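Long-range contact in mannan endo-1,6-alpha-mannosidase (Chaetomium thermophilum, PDB 6RY0), which probably cleaves alpha-1,6-mannosidic linkages and is implicated in transferring GPI-anchored glycoproteins into the fungal cell wall: residues D236-D244 / R286-D297. Sequence-based numbering, arbitrary orientation.
Sequences DHETWAVYD and RVDNLLTGILRD
The backbone O of Thr-239 is gripped end-on by two nitrogens of Arg-296, NH1 and NH2, each 2.9 Å away. Both bonds are bent, near 145° at the hydrogen; NH1 lies on a carbonyl lone pair, whereas NH2 sits above the carbonyl plane. A bend at chi3 (68°) folds the arginine back over Gly-293 CA, and Asp-297 holds the guanidinium side-on, with NE 2.9 Å from OD1 and NH2 bonded to OD2, which fixes its rotation. The contact lays the loop between helix 216-231 and strand 245-247 along helix 281-298 of this largely helical family 76 fold, with an Asx turn at Asp-236 shaping the loop. Next to the polar grip, Asn-289 CB makes a CH-pi contact over the five-membered ring of Trp-240, 3.6 Å from its centroid. Leu-290 meets the indole edge, its CG 3.8 Å from CE3, and its CD2 also touches Val-242 CG2. With an alanine here instead of Trp-240, Asn-289 CB and Leu-290 would probably lose the aromatic surface they rest against, opening a gap between loop and helix 281-298. Phe-226 of helix 216-231 also touches the Trp-240 side chain. One water donates to Trp-240 O (2.8 Å) and to Leu-290 O, bridging loop and helix.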
ATOM      1  N   ASP A 236      -4.714  17.222  -9.972  1.00  7.56           N
ATOM      2  CA  ASP A 236      -4.616  18.437 -10.775  1.00  8.01           C
ATOM      3  C   ASP A 236      -5.378  18.238 -12.080  1.00  8.05           C
ATOM      4  O   ASP A 236      -5.094  17.291 -12.823  1.00  8.45           O
ATOM      5  CB  ASP A 236      -3.134  18.751 -11.020  1.00  8.32           C
ATOM      6  CG  ASP A 236      -2.947  20.115 -11.607  1.00  9.11           C
ATOM      7  OD1 ASP A 236      -3.342  20.342 -12.776  1.00  9.61           O
ATOM      8  OD2 ASP A 236      -2.404  20.998 -10.922  1.00 11.20           O
ATOM      9  N   HIS A 237      -6.320  19.124 -12.389  1.00  8.16           N
ATOM     10  CA  HIS A 237      -7.151  18.951 -13.565  1.00  8.77           C
ATOM     11  C   HIS A 237      -6.393  19.131 -14.865  1.00  9.75           C
ATOM     12  O   HIS A 237      -6.876  18.699 -15.898  1.00 12.20           O
ATOM     13  CB  HIS A 237      -8.294  19.967 -13.559  1.00  9.10           C
ATOM     14  CG  HIS A 237      -9.288  19.747 -12.477  1.00  8.67           C
ATOM     15  ND1 HIS A 237     -10.575  20.241 -12.552  1.00  8.85           N
ATOM     16  CD2 HIS A 237      -9.217  19.054 -11.314  1.00  8.56           C
ATOM     17  CE1 HIS A 237     -11.244  19.866 -11.473  1.00  9.22           C
ATOM     18  NE2 HIS A 237     -10.444  19.164 -10.700  1.00  9.01           N
ATOM     19  N   GLU A 238      -5.246  19.794 -14.825  0.84  8.54           N
ATOM     20  CA  GLU A 238      -4.430  20.015 -16.002  0.84  8.92           C
ATOM     21  C   GLU A 238      -3.368  18.932 -16.161  0.84  8.38           C
ATOM     22  O   GLU A 238      -3.191  18.354 -17.224  0.84  9.63           O
ATOM     23  CB  GLU A 238      -3.778  21.405 -15.938  0.84 10.62           C
ATOM     24  CG  GLU A 238      -2.767  21.646 -17.060  0.84 14.03           C
ATOM     25  CD  GLU A 238      -1.933  22.914 -16.885  0.84 16.95           C
ATOM     26  OE1 GLU A 238      -2.109  23.667 -15.890  0.84 20.96           O
ATOM     27  OE2 GLU A 238      -1.067  23.157 -17.737  0.84 17.41           O
ATOM     28  N   THR A 239      -2.639  18.663 -15.091  1.00  8.38           N
ATOM     29  CA  THR A 239      -1.437  17.814 -15.178  1.00  8.44           C
ATOM     30  C   THR A 239      -1.624  16.409 -14.613  1.00  7.87           C
ATOM     31  O   THR A 239      -0.759  15.553 -14.833  1.00  7.90           O
ATOM     32  CB  THR A 239      -0.251  18.445 -14.432  1.00  8.41           C
ATOM     33  OG1 THR A 239      -0.563  18.371 -13.031  1.00  8.53           O
ATOM     34  CG2 THR A 239      -0.031  19.887 -14.861  1.00 10.14           C
ATOM     35  N   TRP A 240      -2.677  16.189 -13.846  1.00  7.38           N
ATOM     36  CA  TRP A 240      -2.905  14.910 -13.190  1.00  7.26           C
ATOM     37  C   TRP A 240      -1.828  14.549 -12.179  1.00  7.62           C
ATOM     38  O   TRP A 240      -1.764  13.402 -11.739  1.00  8.52           O
ATOM     39  CB  TRP A 240      -3.221  13.788 -14.185  1.00  8.31           C
ATOM     40  CG  TRP A 240      -4.590  13.990 -14.773  1.00  8.72           C
ATOM     41  CD1 TRP A 240      -5.009  14.975 -15.626  1.00 10.01           C
ATOM     42  CD2 TRP A 240      -5.768  13.258 -14.448  1.00  9.27           C
ATOM     43  NE1 TRP A 240      -6.354  14.875 -15.864  1.00 11.29           N
ATOM     44  CE2 TRP A 240      -6.838  13.823 -15.157  1.00 10.86           C
ATOM     45  CE3 TRP A 240      -6.023  12.171 -13.618  1.00 11.15           C
ATOM     46  CZ2 TRP A 240      -8.140  13.324 -15.076  1.00 13.17           C
ATOM     47  CZ3 TRP A 240      -7.323  11.695 -13.534  1.00 13.12           C
ATOM     48  CH2 TRP A 240      -8.350  12.270 -14.266  1.00 14.12           C
ATOM     49  N   ALA A 241      -1.047  15.530 -11.742  1.00  7.62           N
ATOM     50  CA  ALA A 241      -0.340  15.414 -10.487  1.00  7.58           C
ATOM     51  C   ALA A 241      -1.330  15.142  -9.363  1.00  7.02           C
ATOM     52  O   ALA A 241      -2.487  15.550  -9.433  1.00  7.91           O
ATOM     53  CB  ALA A 241       0.409  16.701 -10.190  1.00  8.58           C
ATOM     54  N   VAL A 242      -0.849  14.493  -8.310  1.00  6.95           N
ATOM     55  CA  VAL A 242      -1.687  14.132  -7.176  1.00  6.93           C
ATOM     56  C   VAL A 242      -1.062  14.674  -5.899  1.00  6.71           C
ATOM     57  O   VAL A 242       0.018  14.234  -5.455  1.00  7.43           O
ATOM     58  CB  VAL A 242      -1.923  12.617  -7.105  1.00  7.05           C
ATOM     59  CG1 VAL A 242      -2.807  12.281  -5.897  1.00  7.56           C
ATOM     60  CG2 VAL A 242      -2.568  12.112  -8.396  1.00  7.32           C
ATOM     61  N   TYR A 243      -1.702  15.697  -5.357  1.00  6.92           N
ATOM     62  CA  TYR A 243      -1.229  16.436  -4.210  1.00  7.43           C
ATOM     63  C   TYR A 243      -1.620  15.732  -2.899  1.00  7.53           C
ATOM     64  O   TYR A 243      -2.255  14.690  -2.901  1.00  7.85           O
ATOM     65  CB  TYR A 243      -1.809  17.858  -4.279  1.00  7.93           C
ATOM     66  CG  TYR A 243      -1.474  18.560  -5.587  1.00  7.99           C
ATOM     67  CD1 TYR A 243      -0.173  18.625  -6.044  1.00  8.62           C
ATOM     68  CD2 TYR A 243      -2.477  19.121  -6.351  1.00  8.51           C
ATOM     69  CE1 TYR A 243       0.127  19.258  -7.234  1.00  9.69           C
ATOM     70  CE2 TYR A 243      -2.195  19.748  -7.544  1.00  9.44           C
ATOM     71  CZ  TYR A 243      -0.871  19.813  -7.994  1.00  9.74           C
ATOM     72  OH  TYR A 243      -0.527  20.433  -9.178  1.00 10.97           O
ATOM     73  N   ASP A 244      -1.191  16.308  -1.795  1.00  8.14           N
ATOM     74  CA  ASP A 244      -1.248  15.599  -0.525  1.00  8.58           C
ATOM     75  C   ASP A 244      -2.546  15.782   0.259  1.00  8.26           C
ATOM     76  O   ASP A 244      -2.994  14.838   0.897  1.00  9.07           O
ATOM     77  CB  ASP A 244      -0.056  15.983   0.361  1.00  9.29           C
ATOM     78  CG  ASP A 244       0.122  15.003   1.496  1.00 10.98           C
ATOM     79  OD1 ASP A 244       0.531  13.856   1.169  1.00 12.60           O
ATOM     80  OD2 ASP A 244      -0.187  15.317   2.672  1.00 12.57           O
ATOM     81  N   ARG A 286      -8.758   7.878 -17.168  1.00  8.77           N
ATOM     82  CA  ARG A 286      -8.184   8.205 -15.864  1.00  8.55           C
ATOM     83  C   ARG A 286      -6.911   7.392 -15.609  1.00  8.11           C
ATOM     84  O   ARG A 286      -5.923   7.936 -15.125  1.00  8.31           O
ATOM     85  CB  ARG A 286      -9.226   8.003 -14.757  1.00  8.67           C
ATOM     86  CG  ARG A 286     -10.343   9.023 -14.818  1.00  9.33           C
ATOM     87  CD  ARG A 286     -11.571   8.608 -14.053  1.00  9.53           C
ATOM     88  NE  ARG A 286     -12.642   9.546 -14.336  1.00 11.79           N
ATOM     89  CZ  ARG A 286     -13.758   9.631 -13.656  1.00 12.46           C
ATOM     90  NH1 ARG A 286     -13.983   8.829 -12.624  1.00 12.96           N
ATOM     91  NH2 ARG A 286     -14.665  10.534 -14.034  1.00 14.64           N
ATOM     92  N   VAL A 287      -6.924   6.092 -15.944  1.00  7.87           N
ATOM     93  CA  VAL A 287      -5.711   5.290 -15.880  1.00  7.51           C
ATOM     94  C   VAL A 287      -4.615   5.939 -16.700  1.00  7.27           C
ATOM     95  O   VAL A 287      -3.483   6.119 -16.232  1.00  7.55           O
ATOM     96  CB  VAL A 287      -6.000   3.857 -16.384  1.00  7.64           C
ATOM     97  CG1 VAL A 287      -4.713   3.087 -16.707  1.00  8.38           C
ATOM     98  CG2 VAL A 287      -6.839   3.079 -15.370  1.00  8.54           C
ATOM     99  N   ASP A 288      -4.933   6.288 -17.939  1.00  7.20           N
ATOM    100  CA  ASP A 288      -3.903   6.793 -18.845  1.00  8.00           C
ATOM    101  C   ASP A 288      -3.350   8.130 -18.356  1.00  7.61           C
ATOM    102  O   ASP A 288      -2.144   8.356 -18.418  1.00  7.75           O
ATOM    103  CB  ASP A 288      -4.489   6.926 -20.247  1.00  8.71           C
ATOM    104  CG  ASP A 288      -4.807   5.583 -20.884  1.00 11.11           C
ATOM    105  OD1 ASP A 288      -4.305   4.550 -20.399  1.00 11.60           O
ATOM    106  OD2 ASP A 288      -5.527   5.601 -21.907  1.00 13.43           O
ATOM    107  N   ASN A 289      -4.217   9.014 -17.874  1.00  7.51           N
ATOM    108  CA  ASN A 289      -3.781  10.311 -17.368  1.00  7.30           C
ATOM    109  C   ASN A 289      -2.954  10.184 -16.100  1.00  7.39           C
ATOM    110  O   ASN A 289      -1.917  10.838 -15.977  1.00  7.36           O
ATOM    111  CB  ASN A 289      -4.981  11.223 -17.146  1.00  8.06           C
ATOM    112  CG  ASN A 289      -5.505  11.839 -18.431  1.00 10.54           C
ATOM    113  OD1 ASN A 289      -4.746  12.117 -19.340  1.00 14.86           O
ATOM    114  ND2 ASN A 289      -6.789  12.079 -18.489  1.00 12.32           N
ATOM    115  N   LEU A 290      -3.404   9.354 -15.156  1.00  7.02           N
ATOM    116  CA  LEU A 290      -2.633   9.153 -13.951  1.00  6.52           C
ATOM    117  C   LEU A 290      -1.268   8.555 -14.289  1.00  6.62           C
ATOM    118  O   LEU A 290      -0.250   8.960 -13.717  1.00  7.08           O
ATOM    119  CB  LEU A 290      -3.368   8.237 -12.976  1.00  6.82           C
ATOM    120  CG  LEU A 290      -4.553   8.905 -12.276  1.00  7.15           C
ATOM    121  CD1 LEU A 290      -5.483   7.860 -11.684  1.00  7.96           C
ATOM    122  CD2 LEU A 290      -4.107   9.901 -11.197  1.00  8.88           C
ATOM    123  N   LEU A 291      -1.232   7.590 -15.190  1.00  6.80           N
ATOM    124  CA  LEU A 291       0.020   6.944 -15.581  1.00  7.02           C
ATOM    125  C   LEU A 291       0.969   7.936 -16.244  1.00  7.25           C
ATOM    126  O   LEU A 291       2.167   7.969 -15.948  1.00  7.10           O
ATOM    127  CB  LEU A 291      -0.282   5.776 -16.493  1.00  6.97           C
ATOM    128  CG  LEU A 291       0.929   4.985 -17.000  1.00  7.76           C
ATOM    129  CD1 LEU A 291       1.863   4.535 -15.870  1.00  8.14           C
ATOM    130  CD2 LEU A 291       0.470   3.810 -17.839  1.00  8.93           C
ATOM    131  N   THR A 292       0.452   8.757 -17.154  1.00  7.18           N
ATOM    132  CA  THR A 292       1.280   9.781 -17.776  1.00  7.23           C
ATOM    133  C   THR A 292       1.929  10.657 -16.710  1.00  7.03           C
ATOM    134  O   THR A 292       3.128  10.933 -16.753  1.00  7.60           O
ATOM    135  CB  THR A 292       0.465  10.619 -18.758  1.00  7.94           C
ATOM    136  OG1 THR A 292       0.024   9.755 -19.809  1.00  8.93           O
ATOM    137  CG2 THR A 292       1.227  11.786 -19.340  1.00  8.76           C
ATOM    138  N   GLY A 293       1.136  11.087 -15.738  1.00  7.13           N
ATOM    139  CA  GLY A 293       1.663  11.916 -14.679  1.00  7.37           C
ATOM    140  C   GLY A 293       2.743  11.214 -13.866  1.00  7.23           C
ATOM    141  O   GLY A 293       3.771  11.832 -13.542  1.00  7.39           O
ATOM    142  N   ILE A 294       2.518   9.959 -13.519  1.00  6.61           N
ATOM    143  CA  ILE A 294       3.492   9.228 -12.716  1.00  6.83           C
ATOM    144  C   ILE A 294       4.817   9.075 -13.434  1.00  7.36           C
ATOM    145  O   ILE A 294       5.894   9.272 -12.847  1.00  7.90           O
ATOM    146  CB  ILE A 294       2.907   7.870 -12.331  1.00  7.00           C
ATOM    147  CG1 ILE A 294       1.819   8.027 -11.285  1.00  7.34           C
ATOM    148  CG2 ILE A 294       3.982   6.899 -11.870  1.00  8.20           C
ATOM    149  CD1 ILE A 294       0.882   6.829 -11.173  1.00  8.17           C
ATOM    150  N   LEU A 295       4.751   8.710 -14.704  1.00  7.52           N
ATOM    151  CA  LEU A 295       5.961   8.519 -15.477  1.00  8.14           C
ATOM    152  C   LEU A 295       6.724   9.828 -15.616  1.00  8.72           C
ATOM    153  O   LEU A 295       7.950   9.844 -15.575  1.00 12.08           O
ATOM    154  CB  LEU A 295       5.651   7.918 -16.851  1.00  8.80           C
ATOM    155  CG  LEU A 295       5.106   6.505 -16.797  1.00  9.33           C
ATOM    156  CD1 LEU A 295       4.564   6.095 -18.143  1.00 10.90           C
ATOM    157  CD2 LEU A 295       6.115   5.489 -16.284  1.00 10.71           C
ATOM    158  N   ARG A 296       6.003  10.930 -15.767  1.00  7.55           N
ATOM    159  CA  ARG A 296       6.609  12.248 -15.865  1.00  8.16           C
ATOM    160  C   ARG A 296       7.247  12.696 -14.559  1.00  8.32           C
ATOM    161  O   ARG A 296       8.320  13.299 -14.544  1.00  9.64           O
ATOM    162  CB  ARG A 296       5.501  13.226 -16.288  1.00  8.24           C
ATOM    163  CG  ARG A 296       5.889  14.685 -16.349  1.00  8.69           C
ATOM    164  CD  ARG A 296       4.668  15.575 -16.486  1.00  9.09           C
ATOM    165  NE  ARG A 296       3.882  15.508 -15.250  1.00  8.62           N
ATOM    166  CZ  ARG A 296       2.557  15.499 -15.144  1.00  8.38           C
ATOM    167  NH1 ARG A 296       1.781  15.590 -16.220  1.00  9.19           N
ATOM    168  NH2 ARG A 296       2.001  15.388 -13.949  1.00  8.11           N
ATOM    169  N   ASP A 297       6.543  12.453 -13.464  1.00  7.82           N
ATOM    170  CA  ASP A 297       6.921  13.050 -12.195  1.00  8.31           C
ATOM    171  C   ASP A 297       7.858  12.212 -11.341  1.00  7.95           C
ATOM    172  O   ASP A 297       8.741  12.776 -10.672  1.00  9.33           O
ATOM    173  CB  ASP A 297       5.661  13.362 -11.372  1.00  8.41           C
ATOM    174  CG  ASP A 297       4.770  14.418 -12.009  1.00  8.86           C
ATOM    175  OD1 ASP A 297       5.308  15.250 -12.787  1.00  9.94           O
ATOM    176  OD2 ASP A 297       3.560  14.440 -11.693  1.00  8.92           O
TER
HETATM  177  O   HOH W   1      -0.139  11.168 -11.823  1.00  8.55           O